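Local coordinates for sulfur carrier protein ThiS adenylyltransferase (PDB 1ZUD), which catalyses the ATP-dependent adenylation of the C-terminal glycine of the sulfur carrier protein ThiS, a step in thiamine biosynthesis, at residues M7-Q12 with Q93-I98; L39-A44 with Q71-T76; L57-D62 with R81-V86; P145-S150 with T199-E204; A149-F154 with G191-V196. All coordinates share one frame; numbering follows the deposited sequence.

Contact 1: M7-Q12 with Q93-I98; sequences MRYSRQ and QLNPDI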
# COMPACT_ATOMS: atom_id res chain seq x y z
N MET C 7 -20.93 7.89 -15.15
CA MET C 7 -19.74 8.66 -15.45
C MET C 7 -18.74 8.66 -14.30
O MET C 7 -17.51 8.47 -14.47
CB MET C 7 -20.13 10.13 -15.74
CG MET C 7 -20.72 10.34 -17.14
SD MET C 7 -19.52 9.98 -18.46
CE MET C 7 -17.79 10.21 -17.63
N ARG C 8 -19.27 8.86 -13.12
CA ARG C 8 -18.43 8.93 -11.92
C ARG C 8 -17.67 7.63 -11.70
O ARG C 8 -16.46 7.64 -11.41
CB ARG C 8 -19.32 9.24 -10.70
CG ARG C 8 -18.59 9.14 -9.35
CD ARG C 8 -19.57 9.32 -8.17
NE ARG C 8 -19.96 10.71 -8.00
CZ ARG C 8 -19.20 11.64 -7.42
NH1 ARG C 8 -18.00 11.31 -6.96
NH2 ARG C 8 -19.63 12.89 -7.29
N TYR C 9 -18.36 6.50 -11.86
CA TYR C 9 -17.70 5.19 -11.63
C TYR C 9 -17.17 4.51 -12.89
O TYR C 9 -16.76 3.34 -12.87
CB TYR C 9 -18.70 4.24 -10.97
CG TYR C 9 -19.29 4.88 -9.75
CD1 TYR C 9 -20.68 5.07 -9.63
CD2 TYR C 9 -18.47 5.28 -8.69
CE1 TYR C 9 -21.24 5.63 -8.46
CE2 TYR C 9 -19.01 5.83 -7.54
CZ TYR C 9 -20.38 6.01 -7.43
OH TYR C 9 -20.88 6.61 -6.31
N SER C 10 -17.12 5.28 -13.97
CA SER C 10 -16.71 4.71 -15.24
C SER C 10 -15.41 3.94 -15.28
O SER C 10 -15.37 2.86 -15.89
CB SER C 10 -16.71 5.81 -16.32
OG SER C 10 -15.80 6.82 -16.02
N ARG C 11 -14.35 4.41 -14.60
CA ARG C 11 -13.10 3.71 -14.73
C ARG C 11 -13.04 2.37 -14.01
O ARG C 11 -12.17 1.58 -14.27
CB ARG C 11 -11.91 4.60 -14.31
CG ARG C 11 -11.69 5.83 -15.24
CD ARG C 11 -11.52 5.45 -16.72
NE ARG C 11 -11.25 6.62 -17.59
CZ ARG C 11 -12.17 7.48 -18.04
NH1 ARG C 11 -13.46 7.34 -17.74
NH2 ARG C 11 -11.78 8.51 -18.79
N GLN C 12 -13.98 2.17 -13.10
CA GLN C 12 -14.12 0.95 -12.34
C GLN C 12 -15.09 0.04 -13.17
O GLN C 12 -14.90 -1.19 -13.30
CB GLN C 12 -14.77 1.39 -11.04
CG GLN C 12 -14.76 0.48 -9.92
CD GLN C 12 -15.01 1.28 -8.64
OE1 GLN C 12 -14.13 2.01 -8.18
NE2 GLN C 12 -16.22 1.18 -8.09
N GLN C 93 -18.24 16.08 -0.04
CA GLN C 93 -17.71 17.00 -1.07
C GLN C 93 -17.13 16.16 -2.21
O GLN C 93 -17.22 16.51 -3.40
CB GLN C 93 -16.59 17.87 -0.48
CG GLN C 93 -17.08 19.07 0.32
CD GLN C 93 -15.99 19.70 1.16
OE1 GLN C 93 -14.85 19.83 0.72
NE2 GLN C 93 -16.35 20.11 2.37
N LEU C 94 -16.51 15.04 -1.84
CA LEU C 94 -15.94 14.15 -2.84
C LEU C 94 -17.07 13.45 -3.61
O LEU C 94 -17.08 13.37 -4.85
CB LEU C 94 -15.06 13.11 -2.12
CG LEU C 94 -14.50 12.01 -3.03
CD1 LEU C 94 -13.48 12.58 -4.04
CD2 LEU C 94 -13.86 10.94 -2.13
N ASN C 95 -18.03 12.95 -2.84
CA ASN C 95 -19.13 12.20 -3.42
C ASN C 95 -20.46 12.45 -2.65
O ASN C 95 -20.79 11.75 -1.69
CB ASN C 95 -18.78 10.69 -3.45
CG ASN C 95 -19.79 9.87 -4.28
OD1 ASN C 95 -20.84 10.37 -4.64
ND2 ASN C 95 -19.47 8.59 -4.55
N PRO C 96 -21.25 13.43 -3.11
CA PRO C 96 -22.53 13.80 -2.51
C PRO C 96 -23.66 12.85 -2.85
O PRO C 96 -24.78 13.07 -2.44
CB PRO C 96 -22.81 15.20 -3.08
CG PRO C 96 -22.20 15.13 -4.47
CD PRO C 96 -20.91 14.31 -4.26
N ASP C 97 -23.37 11.79 -3.59
CA ASP C 97 -24.41 10.86 -4.01
C ASP C 97 -24.52 9.58 -3.20
O ASP C 97 -25.33 8.70 -3.49
CB ASP C 97 -24.22 10.53 -5.51
CG ASP C 97 -24.38 11.78 -6.40
OD1 ASP C 97 -25.18 12.64 -6.00
OD2 ASP C 97 -23.75 11.91 -7.46
N ILE C 98 -23.72 9.44 -2.18
CA ILE C 98 -23.87 8.22 -1.37
C ILE C 98 -24.31 8.63 0.03
O ILE C 98 -24.27 9.82 0.36
CB ILE C 98 -22.55 7.40 -1.35
CG1 ILE C 98 -21.36 8.29 -0.97
CG2 ILE C 98 -22.37 6.71 -2.72
CD1 ILE C 98 -20.07 7.51 -0.79
O HOH W 1 -21.86 13.86 -8.01
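M7 O accepts from the hydroxyl of S10, OG to O 2.8 Å, at the turn between helix 3-8 and helix 10-13. R8 has the largest part in the contact. Its CG stands anti to the backbone N (chi1 172°), and a bend at chi3 brings the guanidinium flat onto the side-chain amide of N95. The two planes are 5° apart. N95 OD1 lies over the centre of the guanidinium, 3.5 Å from R8 CZ. The bonds of R8 run outward from this stack. R8 NH1 donates to L94 O at 3.1 Å, on a lone pair of that carbonyl. R8 NH2 reaches water 1 at 2.5 Å, and the water donates to D97 OD2, which also forms a salt bridge with R4. R8 NH2 has a further, weak hydrogen bond with T76 OG1 of the second subunit. Y9 has CG of R8 over one face of its ring. Its OH receives N95 ND2 at 3.0 Å in a nearly straight bond (164°), within the amide plane. N95 OD1 also accepts from D97 N, an Asx turn, and ND2 has a second acceptor in A48 O. Bonds at both ends thus hold the N95 amide as a fixed platform for R8. The carbonyl that R8 meets lies at the C-terminal end of helix 83-94, where the helix dipole would probably favour the cation.

Contact 2: L39-A44 with Q71-T76; sequences LGTPAA and QILFTT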
# COMPACT_ATOMS: atom_id res chain seq x y z
N LEU C 39 -5.45 4.87 9.39
CA LEU C 39 -5.95 3.76 8.57
C LEU C 39 -7.31 4.14 7.97
O LEU C 39 -7.63 3.89 6.80
CB LEU C 39 -6.21 2.51 9.45
CG LEU C 39 -4.98 1.86 10.09
CD1 LEU C 39 -5.43 0.77 11.13
CD2 LEU C 39 -4.16 1.20 8.92
N GLY C 40 -8.12 4.70 8.84
CA GLY C 40 -9.47 4.99 8.44
C GLY C 40 -9.68 6.10 7.45
O GLY C 40 -10.60 5.98 6.62
N THR C 41 -8.88 7.17 7.53
CA THR C 41 -9.14 8.25 6.57
C THR C 41 -8.89 7.82 5.10
O THR C 41 -9.73 8.09 4.27
CB THR C 41 -8.35 9.53 6.93
OG1 THR C 41 -6.96 9.24 7.02
CG2 THR C 41 -8.83 10.09 8.25
N PRO C 42 -7.76 7.15 4.76
CA PRO C 42 -7.67 6.78 3.33
C PRO C 42 -8.70 5.71 2.97
O PRO C 42 -9.24 5.72 1.86
CB PRO C 42 -6.26 6.23 3.14
CG PRO C 42 -5.82 5.91 4.53
CD PRO C 42 -6.53 6.78 5.49
N ALA C 43 -8.97 4.78 3.89
CA ALA C 43 -9.98 3.77 3.54
C ALA C 43 -11.33 4.43 3.22
O ALA C 43 -12.01 4.10 2.24
CB ALA C 43 -10.16 2.74 4.69
N ALA C 44 -11.72 5.40 4.03
CA ALA C 44 -13.01 6.04 3.77
C ALA C 44 -12.99 6.83 2.41
O ALA C 44 -13.97 6.78 1.66
CB ALA C 44 -13.37 7.00 4.93
N GLN C 71 -3.37 11.75 8.62
CA GLN C 71 -4.83 11.65 8.44
C GLN C 71 -5.22 12.66 7.38
O GLN C 71 -5.69 13.77 7.70
CB GLN C 71 -5.48 11.92 9.79
CG GLN C 71 -5.00 10.82 10.82
CD GLN C 71 -5.47 11.02 12.23
OE1 GLN C 71 -6.45 11.72 12.49
NE2 GLN C 71 -4.80 10.35 13.17
N ILE C 72 -5.03 12.22 6.13
CA ILE C 72 -5.18 12.98 4.88
C ILE C 72 -6.52 13.54 4.48
O ILE C 72 -6.62 14.27 3.48
CB ILE C 72 -4.67 12.15 3.67
CG1 ILE C 72 -5.59 10.95 3.44
CG2 ILE C 72 -3.22 11.72 3.92
CD1 ILE C 72 -5.12 10.02 2.35
N LEU C 73 -7.56 13.20 5.22
CA LEU C 73 -8.88 13.69 4.94
C LEU C 73 -9.09 15.06 5.60
O LEU C 73 -9.94 15.82 5.16
CB LEU C 73 -9.91 12.71 5.49
CG LEU C 73 -11.40 12.87 5.27
CD1 LEU C 73 -11.58 12.93 3.72
CD2 LEU C 73 -12.22 11.63 5.89
N PHE C 74 -8.30 15.38 6.63
CA PHE C 74 -8.45 16.60 7.42
C PHE C 74 -7.53 17.78 7.03
O PHE C 74 -6.58 17.60 6.32
CB PHE C 74 -8.22 16.25 8.89
CG PHE C 74 -8.98 15.03 9.33
CD1 PHE C 74 -8.36 14.03 10.05
CD2 PHE C 74 -10.34 14.90 9.04
CE1 PHE C 74 -9.09 12.91 10.48
CE2 PHE C 74 -11.08 13.80 9.45
CZ PHE C 74 -10.44 12.80 10.18
N THR C 75 -7.85 18.99 7.47
CA THR C 75 -6.97 20.11 7.15
C THR C 75 -6.78 20.97 8.39
O THR C 75 -7.37 20.74 9.45
CB THR C 75 -7.54 21.00 6.02
OG1 THR C 75 -8.69 21.69 6.50
CG2 THR C 75 -7.93 20.18 4.81
N THR C 76 -5.93 21.98 8.26
CA THR C 76 -5.66 22.85 9.38
C THR C 76 -6.95 23.54 9.82
O THR C 76 -7.12 23.83 11.00
CB THR C 76 -4.54 23.90 9.00
OG1 THR C 76 -3.29 23.23 8.88
CG2 THR C 76 -4.36 24.93 10.07
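The tight part of this contact is T41, set against the type I turn Q71-F74. Its three side-chain atoms go three ways. T41 CB meets L73 CB at 3.8 Å. T41 OG1 lies 3.5 Å from Q71 CA, and its hydrogen bond goes to G37 O, one turn back. T41 CG2 touches the F74 ring obliquely, 3.6 Å from CE1. The torsion fixes this split: OG1 sits between the backbone N and the carbonyl carbon (chi1 55°), which leaves CG2 beside the backbone N and facing the ring. Q71 OE1 lies at the edge of the same ring and accepts from K83 NZ. An alanine in place of T41 would lose OG1, with its bond to G37 O, and CG2, and would probably loosen the packing on the F74 ring. The looser side is P42 with I72. They meet through one apolar touch, P42 CB to I72 CD1 at 4.0 Å. This side does not face solvent, because Y46 of the second subunit packs on both residues. T41 directly follows G40, so the turn Q71-F74 leans on a segment that fits the glycine-rich strand-turn-helix of a Rossmann-type nucleotide-binding fold.

Contact 3: L57-D62 with R81-V86; sequences LADDDD and RPKSQV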
# COMPACT_ATOMS: atom_id res chain seq x y z
N LEU C 57 -19.22 6.07 9.65
CA LEU C 57 -17.90 6.53 10.08
C LEU C 57 -17.98 6.79 11.56
O LEU C 57 -18.63 7.71 12.00
CB LEU C 57 -17.57 7.82 9.29
CG LEU C 57 -17.87 7.78 7.75
CD1 LEU C 57 -18.27 9.16 7.19
CD2 LEU C 57 -16.63 7.27 7.01
N ALA C 58 -17.28 5.97 12.33
CA ALA C 58 -17.33 6.09 13.79
C ALA C 58 -15.96 6.48 14.36
O ALA C 58 -14.94 5.85 14.03
CB ALA C 58 -17.80 4.71 14.39
N ASP C 59 -15.92 7.51 15.19
CA ASP C 59 -14.66 7.89 15.84
C ASP C 59 -15.04 8.82 17.00
O ASP C 59 -15.99 9.57 16.90
CB ASP C 59 -13.71 8.62 14.86
CG ASP C 59 -12.24 8.76 15.41
OD1 ASP C 59 -11.33 7.93 15.09
OD2 ASP C 59 -11.98 9.73 16.16
N ASP C 60 -14.30 8.75 18.11
CA ASP C 60 -14.62 9.61 19.22
C ASP C 60 -13.65 10.78 19.41
O ASP C 60 -13.76 11.46 20.40
CB ASP C 60 -14.67 8.80 20.52
CG ASP C 60 -13.30 8.27 20.93
OD1 ASP C 60 -12.34 8.29 20.11
OD2 ASP C 60 -13.18 7.83 22.10
N ASP C 61 -12.72 11.03 18.47
CA ASP C 61 -11.74 12.10 18.63
C ASP C 61 -12.09 13.40 17.90
O ASP C 61 -12.99 13.42 17.12
CB ASP C 61 -10.38 11.65 18.11
CG ASP C 61 -9.74 10.59 19.00
OD1 ASP C 61 -9.34 9.53 18.46
OD2 ASP C 61 -9.62 10.83 20.23
N ASP C 62 -11.35 14.47 18.20
CA ASP C 62 -11.46 15.77 17.53
C ASP C 62 -10.13 15.90 16.73
O ASP C 62 -9.12 15.31 17.09
CB ASP C 62 -11.55 16.94 18.55
CG ASP C 62 -12.94 17.01 19.26
OD1 ASP C 62 -13.97 16.58 18.69
OD2 ASP C 62 -13.01 17.52 20.40
N ARG C 81 -12.34 20.23 15.65
CA ARG C 81 -13.69 19.79 15.31
C ARG C 81 -13.81 18.25 15.40
O ARG C 81 -12.80 17.54 15.26
CB ARG C 81 -14.01 20.32 13.92
CG ARG C 81 -13.92 21.89 13.81
CD ARG C 81 -14.31 22.31 12.34
NE ARG C 81 -15.64 21.78 11.96
CZ ARG C 81 -16.01 21.43 10.72
NH1 ARG C 81 -15.16 21.56 9.71
NH2 ARG C 81 -17.22 20.91 10.48
N PRO C 82 -15.02 17.71 15.65
CA PRO C 82 -15.25 16.24 15.77
C PRO C 82 -14.87 15.49 14.49
O PRO C 82 -15.34 15.84 13.42
CB PRO C 82 -16.76 16.12 16.06
CG PRO C 82 -17.16 17.58 16.53
CD PRO C 82 -16.30 18.47 15.72
N LYS C 83 -14.06 14.42 14.61
CA LYS C 83 -13.61 13.70 13.43
C LYS C 83 -14.68 13.09 12.55
O LYS C 83 -14.57 13.16 11.32
CB LYS C 83 -12.58 12.61 13.79
CG LYS C 83 -11.17 13.15 13.92
CD LYS C 83 -10.16 12.04 14.16
CE LYS C 83 -8.87 12.65 14.64
NZ LYS C 83 -7.82 11.65 15.00
N SER C 84 -15.70 12.48 13.15
CA SER C 84 -16.74 11.86 12.31
C SER C 84 -17.55 12.92 11.53
O SER C 84 -17.94 12.71 10.37
CB SER C 84 -17.65 10.93 13.15
OG SER C 84 -18.55 11.66 13.95
N GLN C 85 -17.77 14.07 12.14
CA GLN C 85 -18.52 15.14 11.48
C GLN C 85 -17.73 15.73 10.32
O GLN C 85 -18.27 15.93 9.22
CB GLN C 85 -18.87 16.24 12.49
CG GLN C 85 -19.35 17.58 11.88
CD GLN C 85 -19.52 18.68 12.96
OE1 GLN C 85 -19.09 19.82 12.78
NE2 GLN C 85 -20.15 18.32 14.08
N VAL C 86 -16.46 16.05 10.58
CA VAL C 86 -15.55 16.60 9.57
C VAL C 86 -15.43 15.61 8.40
O VAL C 86 -15.45 16.00 7.24
CB VAL C 86 -14.11 16.85 10.19
CG1 VAL C 86 -13.10 17.13 9.10
CG2 VAL C 86 -14.15 18.02 11.20
O HOH W 2 -8.82 9.22 15.60
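K83 NZ is the best-held polar atom, with three partners. Water 2 accepts from it at 2.7 Å, Q71 OE1 accepts a second bond, and N67 OD1 a weak third. The site lies between strand 54-58 of the Rossmann-type fold and helix 83-94, and both D59 and K83 belong to the ATP site. Water 2 also donates to D59 OD1 and to D61 OD1, each at 2.9 Å, so it joins the lysine to two carboxylates that make no direct salt bridge with it. The negative charges nearby would probably favour a protonated K83. D59 is held from several directions. Its OD1 also accepts from L36 N. Its OD2 accepts from D61 N at 2.8 Å, met from above the carboxylate plane, and this closes an Asx turn. The extended K83 chain crosses D59 obliquely, with CD 3.6 Å from D59 OD2. Farther along, its CE lies against D61 CB. The backbones are tied by K83 N to D61 O, 2.9 Å and almost straight (171°); Q104 NE2 bonds to the same oxygen. Beside it, D62 and P82 form a single beta bridge, and D62 CA makes a CA-H...O contact with R81 O at 3.2 Å. D62 OD1 rests near P82 CA. On the strand side, S84 turns its OG to Q104 OE1, while S84 CB packs 3.6 Å from L57 O.

Contact 4: P145-S150 with T199-E204; sequences PLITAS and TLQALE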
# COMPACT_ATOMS: atom_id res chain seq x y z
N PRO C 145 -18.19 -10.11 7.91
CA PRO C 145 -16.78 -10.10 7.54
C PRO C 145 -16.07 -8.94 8.22
O PRO C 145 -16.63 -7.83 8.35
CB PRO C 145 -16.81 -9.92 6.01
CG PRO C 145 -18.16 -10.34 5.59
CD PRO C 145 -19.09 -10.09 6.73
N LEU C 146 -14.82 -9.16 8.60
CA LEU C 146 -14.03 -8.14 9.28
C LEU C 146 -12.66 -7.97 8.58
O LEU C 146 -11.92 -8.94 8.35
CB LEU C 146 -13.85 -8.51 10.79
CG LEU C 146 -12.86 -7.67 11.63
CD1 LEU C 146 -13.33 -6.22 11.68
CD2 LEU C 146 -12.74 -8.21 13.04
N ILE C 147 -12.34 -6.74 8.19
CA ILE C 147 -11.05 -6.47 7.56
C ILE C 147 -10.30 -5.63 8.55
O ILE C 147 -10.68 -4.50 8.84
CB ILE C 147 -11.24 -5.74 6.18
CG1 ILE C 147 -12.05 -6.64 5.25
CG2 ILE C 147 -9.87 -5.42 5.56
CD1 ILE C 147 -12.59 -5.97 3.95
N THR C 148 -9.20 -6.15 9.05
CA THR C 148 -8.49 -5.43 10.08
C THR C 148 -7.07 -5.14 9.73
O THR C 148 -6.41 -5.95 9.10
CB THR C 148 -8.53 -6.25 11.47
OG1 THR C 148 -7.79 -5.54 12.47
CG2 THR C 148 -7.88 -7.66 11.30
N ALA C 149 -6.57 -3.99 10.17
CA ALA C 149 -5.17 -3.65 9.87
C ALA C 149 -4.59 -2.79 10.98
O ALA C 149 -5.32 -2.26 11.77
CB ALA C 149 -5.08 -2.90 8.51
N SER C 150 -3.26 -2.71 11.05
CA SER C 150 -2.60 -1.91 12.05
C SER C 150 -1.25 -1.46 11.47
O SER C 150 -0.76 -2.00 10.43
CB SER C 150 -2.37 -2.76 13.33
OG SER C 150 -1.61 -3.91 12.99
N THR C 199 -5.41 1.90 2.85
CA THR C 199 -5.83 1.83 1.44
C THR C 199 -6.04 0.34 1.06
O THR C 199 -6.98 -0.00 0.30
CB THR C 199 -4.75 2.47 0.51
OG1 THR C 199 -4.58 3.82 0.93
CG2 THR C 199 -5.20 2.49 -0.98
N LEU C 200 -5.16 -0.53 1.56
CA LEU C 200 -5.32 -1.98 1.28
C LEU C 200 -6.62 -2.52 1.91
O LEU C 200 -7.23 -3.40 1.35
CB LEU C 200 -4.12 -2.77 1.80
CG LEU C 200 -2.91 -2.53 0.90
CD1 LEU C 200 -1.65 -3.14 1.59
CD2 LEU C 200 -3.20 -3.08 -0.51
N GLN C 201 -7.00 -2.01 3.09
CA GLN C 201 -8.28 -2.38 3.68
C GLN C 201 -9.41 -2.00 2.70
O GLN C 201 -10.32 -2.78 2.51
CB GLN C 201 -8.52 -1.62 4.98
CG GLN C 201 -7.67 -2.15 6.10
CD GLN C 201 -8.00 -1.44 7.38
OE1 GLN C 201 -7.48 -0.35 7.62
NE2 GLN C 201 -8.88 -2.02 8.21
N ALA C 202 -9.38 -0.80 2.11
CA ALA C 202 -10.43 -0.43 1.12
C ALA C 202 -10.46 -1.43 -0.06
O ALA C 202 -11.53 -1.83 -0.55
CB ALA C 202 -10.15 1.07 0.56
N LEU C 203 -9.29 -1.75 -0.58
CA LEU C 203 -9.17 -2.69 -1.67
C LEU C 203 -9.87 -4.03 -1.29
O LEU C 203 -10.63 -4.59 -2.09
CB LEU C 203 -7.69 -3.03 -1.95
CG LEU C 203 -7.23 -3.27 -3.42
CD1 LEU C 203 -5.98 -4.16 -3.40
CD2 LEU C 203 -8.29 -3.80 -4.38
N GLU C 204 -9.58 -4.55 -0.11
CA GLU C 204 -10.18 -5.85 0.30
C GLU C 204 -11.71 -5.70 0.38
O GLU C 204 -12.48 -6.60 0.03
CB GLU C 204 -9.56 -6.27 1.66
CG GLU C 204 -8.06 -6.67 1.54
CD GLU C 204 -7.82 -7.71 0.44
OE1 GLU C 204 -6.77 -7.68 -0.26
OE2 GLU C 204 -8.71 -8.57 0.27
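Q201 makes the polar link. Its NE2 donates to I147 O at 3.1 Å. The bond is bent (140° at the hydrogen): the acceptor lies in the amide plane of Q201, but the donor stands 50° above the plane of the I147 carbonyl. A149 CB packs on the amide carbon, 3.5 Å from Q201 CD. The I147 and Q201 side chains lie alongside each other and point opposite ways, with I147 CG2 4.0 Å from Q201 CG. The other branch of I147 reaches the next turn of the helix, CD1 to E204 CB at 3.8 Å. Strand 146-150 and helix 199-204 run nearly antiparallel, their axes 8.6 Å apart. Helix 191-210 thus lies along one face of the Rossmann-type sheet. T148 points away from this helix; its OG1 bonds to D124 OD2 and its side chain touches R132 of helix 129-141. Q201 NE2 has a second acceptor in D124 O, so one amide joins the helix to two neighbouring strands. A leucine here would lose the NE2 donor, and the helix would probably lose its polar tie to both strands. E204 bends at chi2 and takes its carboxylate away from I147, to salt bridges with R220 and K207 and a hydrogen bond with S227 of the second subunit. Farther out, T199 and A202 touch helix 40-50 and P192 of the second subunit.

Contact 5: A149-F154 with G191-V196; sequences ASAVGF and GPVVGV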
# COMPACT_ATOMS: atom_id res chain seq x y z
N ALA C 149 -6.57 -3.99 10.17
CA ALA C 149 -5.17 -3.65 9.87
C ALA C 149 -4.59 -2.79 10.98
O ALA C 149 -5.32 -2.26 11.77
CB ALA C 149 -5.08 -2.90 8.51
N SER C 150 -3.26 -2.71 11.05
CA SER C 150 -2.60 -1.91 12.05
C SER C 150 -1.25 -1.46 11.47
O SER C 150 -0.76 -2.00 10.43
CB SER C 150 -2.37 -2.76 13.33
OG SER C 150 -1.61 -3.91 12.99
N ALA C 151 -0.65 -0.46 12.10
CA ALA C 151 0.66 -0.02 11.65
C ALA C 151 1.31 0.76 12.77
O ALA C 151 0.61 1.39 13.54
CB ALA C 151 0.51 0.89 10.38
N VAL C 152 2.65 0.71 12.84
CA VAL C 152 3.40 1.48 13.84
C VAL C 152 4.80 1.55 13.27
O VAL C 152 5.24 0.60 12.63
CB VAL C 152 3.40 0.80 15.30
CG1 VAL C 152 4.28 -0.44 15.37
CG2 VAL C 152 3.90 1.81 16.34
N GLY C 153 5.49 2.68 13.45
CA GLY C 153 6.84 2.76 12.92
C GLY C 153 6.83 2.55 11.42
O GLY C 153 6.12 3.25 10.70
N PHE C 154 7.63 1.60 10.92
CA PHE C 154 7.61 1.32 9.49
C PHE C 154 6.85 -0.00 9.22
O PHE C 154 6.89 -0.52 8.10
CB PHE C 154 9.05 1.17 8.96
CG PHE C 154 9.76 2.49 8.76
CD1 PHE C 154 9.79 3.11 7.51
CD2 PHE C 154 10.39 3.12 9.83
CE1 PHE C 154 10.45 4.36 7.32
CE2 PHE C 154 11.06 4.37 9.66
CZ PHE C 154 11.09 4.97 8.41
N GLY C 191 3.68 8.26 7.84
CA GLY C 191 2.42 8.52 7.21
C GLY C 191 2.00 7.52 6.16
O GLY C 191 0.95 6.89 6.27
N PRO C 192 2.82 7.36 5.11
CA PRO C 192 2.49 6.43 4.04
C PRO C 192 2.48 4.97 4.46
O PRO C 192 1.94 4.16 3.76
CB PRO C 192 3.58 6.68 2.98
CG PRO C 192 4.15 8.05 3.31
CD PRO C 192 4.00 8.20 4.79
N VAL C 193 3.09 4.61 5.57
CA VAL C 193 2.98 3.18 5.95
C VAL C 193 1.56 2.90 6.48
O VAL C 193 0.90 1.94 6.07
CB VAL C 193 4.03 2.80 7.03
CG1 VAL C 193 3.77 1.34 7.49
CG2 VAL C 193 5.46 2.95 6.44
N VAL C 194 1.07 3.72 7.40
CA VAL C 194 -0.27 3.47 7.91
C VAL C 194 -1.26 3.72 6.75
O VAL C 194 -2.31 3.07 6.62
CB VAL C 194 -0.62 4.34 9.19
CG1 VAL C 194 -0.61 5.85 8.89
CG2 VAL C 194 -2.01 3.98 9.65
N GLY C 195 -0.92 4.66 5.88
CA GLY C 195 -1.77 4.95 4.72
C GLY C 195 -1.87 3.75 3.77
O GLY C 195 -2.98 3.45 3.29
N VAL C 196 -0.77 3.06 3.50
CA VAL C 196 -0.89 1.94 2.60
C VAL C 196 -1.77 0.83 3.21
O VAL C 196 -2.57 0.23 2.49
CB VAL C 196 0.45 1.30 2.15
CG1 VAL C 196 1.30 2.33 1.44
CG2 VAL C 196 1.16 0.66 3.26
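Apolar packing makes this contact, and no hydrogen bond joins the two segments. A151 points its CB toward the helix, 3.8 Å from V194 CB. The small methyl lets strand and helix come close, with the CA atoms of A151 and V194 5.2 Å apart. V193, one residue earlier, has the largest share. It is only loosely against A151, V193 CG1 to A151 CB 4.4 Å, and lies mainly against F154. Its CG2 reaches the F154 ring obliquely, CD1 to CG2 4.5 Å. Contacts of side chain with backbone come second. A151 CB is 3.7 Å from V194 CA. V193 CG1, anti to its own backbone N (chi1 174°), lies 3.7 Å from F154 O. G153 bends the chain here with a positive phi of 59°, and its O approaches V193 CB. Polar groups of the strand are used elsewhere: S150 OG bonds to I63 O of ThiS, and the backbone of A151 also bonds to ThiS. V194 packs on G66 of ThiS and on R70 of the ATP site. The first turns of helix 191-210 thus lie against the end of strand 146-152, just before strand 155-161 begins, with V193 also touching L203 of the second subunit.

From the N terminus, contact 1 closes the widest of the early loops and ties the first helices to the end of helix 83-94. Contacts 2 and 3 both lie within that loop. They cross each other, because 57-62 comes before 71-76 and 81-86 follows it. They also touch, through F74 and V86. Together they fasten the loop after strand 54-58 to helices 40-50 and 83-94. Contacts 4 and 5 come after these three close, and both start from the same stretch of strand 146-152. They share A149 and S150 and join that strand to helix 191-210 at successive levels. L39 of contact 2 packs against both, so contact 2 meets contacts 4 and 5 there.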